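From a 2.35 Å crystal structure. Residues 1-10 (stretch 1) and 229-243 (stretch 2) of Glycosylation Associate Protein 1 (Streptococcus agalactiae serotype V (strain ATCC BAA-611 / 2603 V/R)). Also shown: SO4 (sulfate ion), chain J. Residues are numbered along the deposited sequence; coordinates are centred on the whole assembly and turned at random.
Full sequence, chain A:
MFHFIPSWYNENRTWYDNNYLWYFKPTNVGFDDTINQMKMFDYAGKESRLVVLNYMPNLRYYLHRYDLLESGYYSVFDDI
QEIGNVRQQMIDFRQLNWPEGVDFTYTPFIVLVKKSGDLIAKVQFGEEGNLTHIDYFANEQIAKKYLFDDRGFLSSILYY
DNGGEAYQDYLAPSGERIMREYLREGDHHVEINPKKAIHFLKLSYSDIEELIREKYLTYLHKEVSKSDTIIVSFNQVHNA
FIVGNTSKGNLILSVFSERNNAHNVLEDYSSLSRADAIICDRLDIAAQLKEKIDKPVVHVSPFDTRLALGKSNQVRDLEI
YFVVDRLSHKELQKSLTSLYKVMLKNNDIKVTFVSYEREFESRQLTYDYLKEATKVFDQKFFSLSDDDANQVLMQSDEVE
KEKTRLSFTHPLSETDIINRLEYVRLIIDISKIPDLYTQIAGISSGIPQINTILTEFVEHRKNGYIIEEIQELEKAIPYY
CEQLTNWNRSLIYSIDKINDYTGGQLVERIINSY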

ATOM      1  N   MET A   1     -16.233  -6.860  20.393  1.00 42.62           N
ATOM      2  CA  MET A   1     -15.051  -6.468  19.611  1.00 45.83           C
ATOM      3  C   MET A   1     -15.181  -6.690  18.095  1.00 42.70           C
ATOM      4  O   MET A   1     -16.095  -7.368  17.614  1.00 43.88           O
ATOM      5  CB  MET A   1     -13.821  -7.212  20.122  1.00 44.76           C
ATOM      6  CG  MET A   1     -13.706  -8.630  19.630  1.00 44.32           C
ATOM      7  SD  MET A   1     -12.025  -9.248  19.844  1.00 54.72           S
ATOM      8  CE  MET A   1     -11.049  -7.885  19.182  1.00 47.09           C
ATOM      9  N   PHE A   2     -14.248  -6.116  17.343  1.00 43.74           N
ATOM     10  CA  PHE A   2     -14.307  -6.082  15.883  1.00 43.07           C
ATOM     11  C   PHE A   2     -13.092  -6.788  15.300  1.00 45.25           C
ATOM     12  O   PHE A   2     -11.949  -6.412  15.597  1.00 45.42           O
ATOM     13  CB  PHE A   2     -14.371  -4.643  15.372  1.00 37.14           C
ATOM     14  CG  PHE A   2     -15.628  -3.924  15.765  1.00 42.16           C
ATOM     15  CD1 PHE A   2     -16.753  -3.974  14.957  1.00 40.93           C
ATOM     16  CD2 PHE A   2     -15.691  -3.207  16.955  1.00 41.17           C
ATOM     17  CE1 PHE A   2     -17.919  -3.320  15.325  1.00 43.68           C
ATOM     18  CE2 PHE A   2     -16.844  -2.546  17.325  1.00 40.68           C
ATOM     19  CZ  PHE A   2     -17.959  -2.592  16.510  1.00 41.30           C
ATOM     20  N   HIS A   3     -13.343  -7.781  14.437  1.00 37.32           N
ATOM     21  CA  HIS A   3     -12.293  -8.551  13.778  1.00 35.70           C
ATOM     22  C   HIS A   3     -12.162  -8.070  12.337  1.00 38.70           C
ATOM     23  O   HIS A   3     -13.097  -8.228  11.537  1.00 34.78           O
ATOM     24  CB  HIS A   3     -12.611 -10.040  13.826  1.00 33.73           C
ATOM     25  CG  HIS A   3     -13.024 -10.518  15.177  1.00 39.03           C
ATOM     26  ND1 HIS A   3     -12.173 -11.207  16.011  1.00 39.99           N
ATOM     27  CD2 HIS A   3     -14.193 -10.388  15.850  1.00 39.78           C
ATOM     28  CE1 HIS A   3     -12.802 -11.494  17.137  1.00 41.73           C
ATOM     29  NE2 HIS A   3     -14.027 -11.003  17.067  1.00 42.85           N
ATOM     30  N   PHE A   4     -11.005  -7.486  12.006  1.00 32.25           N
ATOM     31  CA  PHE A   4     -10.757  -6.983  10.660  1.00 32.76           C
ATOM     32  C   PHE A   4     -10.033  -8.054   9.860  1.00 35.34           C
ATOM     33  O   PHE A   4      -9.041  -8.626  10.329  1.00 35.16           O
ATOM     34  CB  PHE A   4      -9.919  -5.700  10.680  1.00 33.93           C
ATOM     35  CG  PHE A   4     -10.688  -4.467  11.085  1.00 35.33           C
ATOM     36  CD1 PHE A   4     -10.839  -4.131  12.434  1.00 38.42           C
ATOM     37  CD2 PHE A   4     -11.245  -3.637  10.127  1.00 32.58           C
ATOM     38  CE1 PHE A   4     -11.538  -2.988  12.812  1.00 36.90           C
ATOM     39  CE2 PHE A   4     -11.942  -2.501  10.496  1.00 35.33           C
ATOM     40  CZ  PHE A   4     -12.089  -2.174  11.837  1.00 36.04           C
ATOM     41  N   ILE A   5     -10.521  -8.333   8.656  1.00 33.68           N
ATOM     42  CA  ILE A   5      -9.820  -9.271   7.788  1.00 30.13           C
ATOM     43  C   ILE A   5      -9.350  -8.490   6.565  1.00 30.87           C
ATOM     44  O   ILE A   5     -10.185  -8.091   5.743  1.00 31.37           O
ATOM     45  CB  ILE A   5     -10.703 -10.457   7.392  1.00 29.92           C
ATOM     46  CG1 ILE A   5     -11.180 -11.193   8.660  1.00 31.89           C
ATOM     47  CG2 ILE A   5      -9.950 -11.366   6.438  1.00 30.13           C
ATOM     48  CD1 ILE A   5     -11.922 -12.454   8.378  1.00 34.56           C
ATOM     49  N   PRO A   6      -8.042  -8.254   6.407  1.00 29.96           N
ATOM     50  CA  PRO A   6      -7.539  -7.453   5.285  1.00 30.18           C
ATOM     51  C   PRO A   6      -7.393  -8.285   4.018  1.00 28.21           C
ATOM     52  O   PRO A   6      -7.535  -9.507   4.020  1.00 29.43           O
ATOM     53  CB  PRO A   6      -6.159  -6.991   5.783  1.00 26.99           C
ATOM     54  CG  PRO A   6      -5.685  -8.156   6.607  1.00 30.42           C
ATOM     55  CD  PRO A   6      -6.944  -8.745   7.267  1.00 28.12           C
ATOM     56  N   SER A   7      -7.085  -7.586   2.927  1.00 27.40           N
ATOM     57  CA  SER A   7      -6.730  -8.193   1.639  1.00 32.38           C
ATOM     58  C   SER A   7      -5.342  -7.703   1.261  1.00 30.00           C
ATOM     59  O   SER A   7      -5.199  -6.844   0.381  1.00 32.05           O
ATOM     60  CB  SER A   7      -7.750  -7.850   0.533  1.00 27.97           C
ATOM     61  OG  SER A   7      -8.963  -8.539   0.766  1.00 39.83           O
ATOM     62  N   TRP A   8      -4.336  -8.194   1.965  1.00 28.82           N
ATOM     63  CA  TRP A   8      -2.978  -7.722   1.715  1.00 33.07           C
ATOM     64  C   TRP A   8      -2.195  -8.827   1.038  1.00 32.87           C
ATOM     65  O   TRP A   8      -1.084  -9.171   1.462  1.00 34.71           O
ATOM     66  CB  TRP A   8      -2.289  -7.293   3.010  1.00 32.50           C
ATOM     67  CG  TRP A   8      -2.972  -6.170   3.714  1.00 32.38           C
ATOM     68  CD1 TRP A   8      -3.818  -5.237   3.169  1.00 31.58           C
ATOM     69  CD2 TRP A   8      -2.865  -5.855   5.101  1.00 28.70           C
ATOM     70  NE1 TRP A   8      -4.255  -4.360   4.146  1.00 31.06           N
ATOM     71  CE2 TRP A   8      -3.672  -4.711   5.336  1.00 31.19           C
ATOM     72  CE3 TRP A   8      -2.163  -6.424   6.173  1.00 26.31           C
ATOM     73  CZ2 TRP A   8      -3.800  -4.139   6.593  1.00 29.81           C
ATOM     74  CZ3 TRP A   8      -2.278  -5.841   7.420  1.00 27.90           C
ATOM     75  CH2 TRP A   8      -3.102  -4.721   7.624  1.00 30.57           C
ATOM     76  N   TYR A   9      -2.807  -9.396   0.007  1.00 28.97           N
ATOM     77  CA  TYR A   9      -2.368 -10.605  -0.656  1.00 31.31           C
ATOM     78  C   TYR A   9      -1.310 -10.287  -1.713  1.00 35.24           C
ATOM     79  O   TYR A   9      -1.074  -9.129  -2.077  1.00 38.13           O
ATOM     80  CB  TYR A   9      -3.567 -11.305  -1.290  1.00 27.50           C
ATOM     81  CG  TYR A   9      -4.563 -11.748  -0.267  1.00 32.36           C
ATOM     82  CD1 TYR A   9      -4.159 -12.543   0.801  1.00 31.17           C
ATOM     83  CD2 TYR A   9      -5.899 -11.359  -0.336  1.00 30.44           C
ATOM     84  CE1 TYR A   9      -5.038 -12.961   1.755  1.00 29.24           C
ATOM     85  CE2 TYR A   9      -6.805 -11.779   0.645  1.00 32.22           C
ATOM     86  CZ  TYR A   9      -6.359 -12.588   1.685  1.00 30.89           C
ATOM     87  OH  TYR A   9      -7.209 -13.032   2.678  1.00 30.33           O
ATOM     88  N   ASN A  10      -0.675 -11.345  -2.209  1.00 32.89           N
ATOM     89  CA  ASN A  10       0.266 -11.261  -3.316  1.00 34.75           C
ATOM     90  C   ASN A  10      -0.498 -11.556  -4.598  1.00 36.69           C
ATOM     91  O   ASN A  10      -1.195 -12.571  -4.689  1.00 38.36           O
ATOM     92  CB  ASN A  10       1.418 -12.249  -3.114  1.00 36.57           C
ATOM     93  CG  ASN A  10       2.441 -12.241  -4.254  1.00 38.75           C
ATOM     94  OD1 ASN A  10       2.092 -12.203  -5.434  1.00 43.74           O
ATOM     95  ND2 ASN A  10       3.720 -12.328  -3.893  1.00 26.66           N
ATOM     96  N   THR A 229     -18.365  -8.406  15.742  1.00 41.57           N
ATOM     97  CA  THR A 229     -18.564  -8.056  14.342  1.00 39.96           C
ATOM     98  C   THR A 229     -17.295  -8.373  13.563  1.00 39.00           C
ATOM     99  O   THR A 229     -16.185  -8.062  14.008  1.00 36.94           O
ATOM    100  CB  THR A 229     -18.932  -6.577  14.185  1.00 43.89           C
ATOM    101  OG1 THR A 229     -20.223  -6.347  14.763  1.00 46.56           O
ATOM    102  CG2 THR A 229     -18.932  -6.136  12.693  1.00 37.62           C
ATOM    103  N   ILE A 230     -17.459  -9.013  12.419  1.00 37.45           N
ATOM    104  CA  ILE A 230     -16.357  -9.264  11.508  1.00 33.29           C
ATOM    105  C   ILE A 230     -16.465  -8.250  10.388  1.00 35.84           C
ATOM    106  O   ILE A 230     -17.524  -8.119   9.760  1.00 36.69           O
ATOM    107  CB  ILE A 230     -16.391 -10.700  10.969  1.00 33.80           C
ATOM    108  CG1 ILE A 230     -16.303 -11.698  12.120  1.00 34.44           C
ATOM    109  CG2 ILE A 230     -15.247 -10.931  10.012  1.00 35.62           C
ATOM    110  CD1 ILE A 230     -16.368 -13.113  11.668  1.00 36.77           C
ATOM    111  N   ILE A 231     -15.389  -7.504  10.155  1.00 31.77           N
ATOM    112  CA  ILE A 231     -15.322  -6.560   9.053  1.00 32.47           C
ATOM    113  C   ILE A 231     -14.391  -7.151   8.014  1.00 33.41           C
ATOM    114  O   ILE A 231     -13.202  -7.365   8.282  1.00 33.15           O
ATOM    115  CB  ILE A 231     -14.870  -5.167   9.518  1.00 34.69           C
ATOM    116  CG1 ILE A 231     -15.879  -4.636  10.561  1.00 32.87           C
ATOM    117  CG2 ILE A 231     -14.772  -4.237   8.325  1.00 28.83           C
ATOM    118  CD1 ILE A 231     -15.395  -3.521  11.462  1.00 37.26           C
ATOM    119  N   VAL A 232     -14.947  -7.462   6.846  1.00 33.35           N
ATOM    120  CA  VAL A 232     -14.257  -8.226   5.819  1.00 31.31           C
ATOM    121  C   VAL A 232     -13.915  -7.307   4.655  1.00 33.67           C
ATOM    122  O   VAL A 232     -14.798  -6.671   4.061  1.00 32.43           O
ATOM    123  CB  VAL A 232     -15.094  -9.417   5.324  1.00 36.73           C
ATOM    124  CG1 VAL A 232     -14.333 -10.171   4.207  1.00 33.12           C
ATOM    125  CG2 VAL A 232     -15.435 -10.347   6.484  1.00 34.65           C
ATOM    126  N   SER A 233     -12.633  -7.255   4.330  1.00 30.83           N
ATOM    127  CA  SER A 233     -12.186  -6.728   3.050  1.00 32.91           C
ATOM    128  C   SER A 233     -12.752  -7.584   1.915  1.00 33.37           C
ATOM    129  O   SER A 233     -12.426  -8.772   1.812  1.00 34.27           O
ATOM    130  CB  SER A 233     -10.657  -6.747   3.037  1.00 29.94           C
ATOM    131  OG  SER A 233     -10.139  -5.744   2.208  1.00 38.38           O
ATOM    132  N   PHE A 234     -13.615  -7.009   1.076  1.00 33.02           N
ATOM    133  CA  PHE A 234     -14.267  -7.813   0.038  1.00 33.37           C
ATOM    134  C   PHE A 234     -13.236  -8.378  -0.937  1.00 31.79           C
ATOM    135  O   PHE A 234     -12.524  -7.623  -1.602  1.00 36.00           O
ATOM    136  CB  PHE A 234     -15.308  -6.985  -0.729  1.00 32.82           C
ATOM    137  CG  PHE A 234     -16.141  -7.801  -1.696  1.00 33.69           C
ATOM    138  CD1 PHE A 234     -15.608  -8.250  -2.898  1.00 31.67           C
ATOM    139  CD2 PHE A 234     -17.460  -8.113  -1.404  1.00 31.52           C
ATOM    140  CE1 PHE A 234     -16.373  -8.992  -3.785  1.00 34.20           C
ATOM    141  CE2 PHE A 234     -18.228  -8.852  -2.284  1.00 33.22           C
ATOM    142  CZ  PHE A 234     -17.687  -9.291  -3.481  1.00 32.56           C
ATOM    143  N   ASN A 235     -13.189  -9.701  -1.059  1.00 29.08           N
ATOM    144  CA  ASN A 235     -12.257 -10.336  -1.976  1.00 31.05           C
ATOM    145  C   ASN A 235     -12.762 -11.728  -2.332  1.00 33.59           C
ATOM    146  O   ASN A 235     -13.057 -12.533  -1.437  1.00 36.18           O
ATOM    147  CB  ASN A 235     -10.861 -10.417  -1.343  1.00 32.35           C
ATOM    148  CG  ASN A 235      -9.773 -10.517  -2.373  1.00 31.96           C
ATOM    149  OD1 ASN A 235      -9.888 -11.271  -3.332  1.00 31.67           O
ATOM    150  ND2 ASN A 235      -8.715  -9.736  -2.196  1.00 34.29           N
ATOM    151  N   GLN A 236     -12.839 -12.029  -3.628  1.00 33.31           N
ATOM    152  CA  GLN A 236     -13.265 -13.371  -4.016  1.00 36.57           C
ATOM    153  C   GLN A 236     -12.301 -14.460  -3.553  1.00 33.65           C
ATOM    154  O   GLN A 236     -12.709 -15.615  -3.442  1.00 32.12           O
ATOM    155  CB  GLN A 236     -13.448 -13.469  -5.531  1.00 41.33           C
ATOM    156  CG  GLN A 236     -12.192 -13.214  -6.334  1.00 44.80           C
ATOM    157  CD  GLN A 236     -12.448 -13.193  -7.845  1.00 54.91           C
ATOM    158  OE1 GLN A 236     -12.269 -12.160  -8.501  1.00 53.47           O
ATOM    159  NE2 GLN A 236     -12.874 -14.330  -8.399  1.00 55.58           N
ATOM    160  N   VAL A 237     -11.036 -14.140  -3.271  1.00 34.44           N
ATOM    161  CA  VAL A 237     -10.139 -15.207  -2.816  1.00 31.55           C
ATOM    162  C   VAL A 237     -10.524 -15.719  -1.429  1.00 28.85           C
ATOM    163  O   VAL A 237     -10.121 -16.826  -1.061  1.00 32.02           O
ATOM    164  CB  VAL A 237      -8.661 -14.753  -2.835  1.00 32.02           C
ATOM    165  CG1 VAL A 237      -8.267 -14.235  -4.225  1.00 24.73           C
ATOM    166  CG2 VAL A 237      -8.411 -13.673  -1.773  1.00 28.56           C
ATOM    167  N   HIS A 238     -11.299 -14.964  -0.641  1.00 25.98           N
ATOM    168  CA  HIS A 238     -11.667 -15.464   0.681  1.00 34.52           C
ATOM    169  C   HIS A 238     -13.135 -15.285   1.085  1.00 33.21           C
ATOM    170  O   HIS A 238     -13.517 -15.777   2.145  1.00 34.90           O
ATOM    171  CB  HIS A 238     -10.763 -14.829   1.757  1.00 31.88           C
ATOM    172  CG  HIS A 238     -10.915 -13.347   1.888  1.00 33.02           C
ATOM    173  ND1 HIS A 238      -9.870 -12.532   2.268  1.00 32.21           N
ATOM    174  CD2 HIS A 238     -11.983 -12.531   1.699  1.00 33.09           C
ATOM    175  CE1 HIS A 238     -10.287 -11.278   2.305  1.00 32.26           C
ATOM    176  NE2 HIS A 238     -11.568 -11.251   1.974  1.00 31.79           N
ATOM    177  N   ASN A 239     -13.955 -14.601   0.288  1.00 33.12           N
ATOM    178  CA  ASN A 239     -15.344 -14.370   0.665  1.00 33.79           C
ATOM    179  C   ASN A 239     -16.075 -15.673   0.962  1.00 38.07           C
ATOM    180  O   ASN A 239     -16.892 -15.732   1.886  1.00 40.61           O
ATOM    181  CB  ASN A 239     -16.069 -13.625  -0.449  1.00 32.40           C
ATOM    182  CG  ASN A 239     -15.761 -12.159  -0.463  1.00 35.58           C
ATOM    183  OD1 ASN A 239     -15.158 -11.622   0.472  1.00 34.76           O
ATOM    184  ND2 ASN A 239     -16.165 -11.487  -1.539  1.00 34.68           N
ATOM    185  N   ALA A 240     -15.787 -16.731   0.197  1.00 33.03           N
ATOM    186  CA  ALA A 240     -16.607 -17.932   0.272  1.00 37.98           C
ATOM    187  C   ALA A 240     -16.460 -18.626   1.622  1.00 42.20           C
ATOM    188  O   ALA A 240     -17.459 -19.065   2.208  1.00 48.59           O
ATOM    189  CB  ALA A 240     -16.272 -18.891  -0.872  1.00 29.81           C
ATOM    190  N   PHE A 241     -15.245 -18.717   2.155  1.00 38.32           N
ATOM    191  CA  PHE A 241     -15.131 -19.367   3.457  1.00 43.32           C
ATOM    192  C   PHE A 241     -15.200 -18.398   4.632  1.00 42.75           C
ATOM    193  O   PHE A 241     -15.304 -18.850   5.771  1.00 45.66           O
ATOM    194  CB  PHE A 241     -13.855 -20.232   3.547  1.00 36.34           C
ATOM    195  CG  PHE A 241     -12.560 -19.469   3.396  1.00 34.73           C
ATOM    196  CD1 PHE A 241     -11.947 -18.883   4.493  1.00 35.22           C
ATOM    197  CD2 PHE A 241     -11.936 -19.390   2.171  1.00 32.00           C
ATOM    198  CE1 PHE A 241     -10.743 -18.217   4.369  1.00 32.97           C
ATOM    199  CE2 PHE A 241     -10.731 -18.718   2.032  1.00 37.44           C
ATOM    200  CZ  PHE A 241     -10.132 -18.129   3.139  1.00 34.44           C
ATOM    201  N   ILE A 242     -15.176 -17.091   4.409  1.00 40.84           N
ATOM    202  CA  ILE A 242     -15.366 -16.134   5.497  1.00 41.17           C
ATOM    203  C   ILE A 242     -16.821 -15.713   5.612  1.00 44.95           C
ATOM    204  O   ILE A 242     -17.389 -15.702   6.702  1.00 46.24           O
ATOM    205  CB  ILE A 242     -14.452 -14.901   5.317  1.00 44.00           C
ATOM    206  CG1 ILE A 242     -12.982 -15.272   5.472  1.00 39.36           C
ATOM    207  CG2 ILE A 242     -14.801 -13.829   6.344  1.00 39.03           C
ATOM    208  CD1 ILE A 242     -12.088 -14.083   5.183  1.00 40.73           C
ATOM    209  N   VAL A 243     -17.432 -15.345   4.490  1.00 45.96           N
ATOM    210  CA  VAL A 243     -18.801 -14.848   4.500  1.00 49.64           C
ATOM    211  C   VAL A 243     -19.800 -15.997   4.425  1.00 58.70           C
ATOM    212  O   VAL A 243     -20.841 -15.964   5.081  1.00 60.51           O
ATOM    213  CB  VAL A 243     -18.999 -13.836   3.353  1.00 45.31           C
ATOM    214  CG1 VAL A 243     -20.399 -13.273   3.367  1.00 45.50           C
ATOM    215  CG2 VAL A 243     -17.993 -12.705   3.470  1.00 43.82           C
TER
HETATM  216  S   SO4 J 607     -13.024  -9.115  -6.458  1.00 49.78           S
HETATM  217  O1  SO4 J 607     -12.964  -9.603  -5.076  1.00 38.34           O
HETATM  218  O2  SO4 J 607     -13.896  -9.970  -7.268  1.00 45.38           O
HETATM  219  O3  SO4 J 607     -13.562  -7.739  -6.467  1.00 44.78           O
HETATM  220  O4  SO4 J 607     -11.662  -9.080  -7.025  1.00 55.63           O
HETATM  221  O   HOH W   1      -7.696  -4.713   2.876  1.00 29.07           O

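Strands 2-5 and 229-233 run side by side as parallel neighbours, their N-to-C directions 16° apart, and the contact is best read through Ile5, Ile231 and Thr229, the residues most covered by the opposing stretch. The backbone ladder alternates in the way parallel pairing requires. Thr229 N donates to Met1 O (3.1 Å) and Thr229 O accepts from His3 N (2.9 Å); Ile231 N then donates to His3 O (2.8 Å) and Ile231 O accepts from Ile5 N (2.9 Å). Ile5 O closes the series by accepting from Ser233 N at 2.9 Å. N-H...O angles between 160° and 168° support each assignment.

Side chains divide by sheet face. With Phe2, Phe4 and Thr229, Ile231 occupies one face; its CD1 lies 3.8 Å from Phe2 CD1 and sits over the face of the Phe4 ring, 4.0 Å from the centroid and 29° off the normal, a CH-pi geometry. Thr229 CB packs 3.5 Å from Phe2 CD1. On the other face, Ile5 CD1 meets Ile242 CD1 at 3.6 Å and Ile230 CG2 at 4.0 Å, so helix and strand share one apolar partner.

Beyond the strands, Tyr9 OH and His238 ND1 hydrogen-bond at 2.7 Å, while His238 NE2 donates to Ser233 O (2.6 Å), tying the imidazole to both stretches.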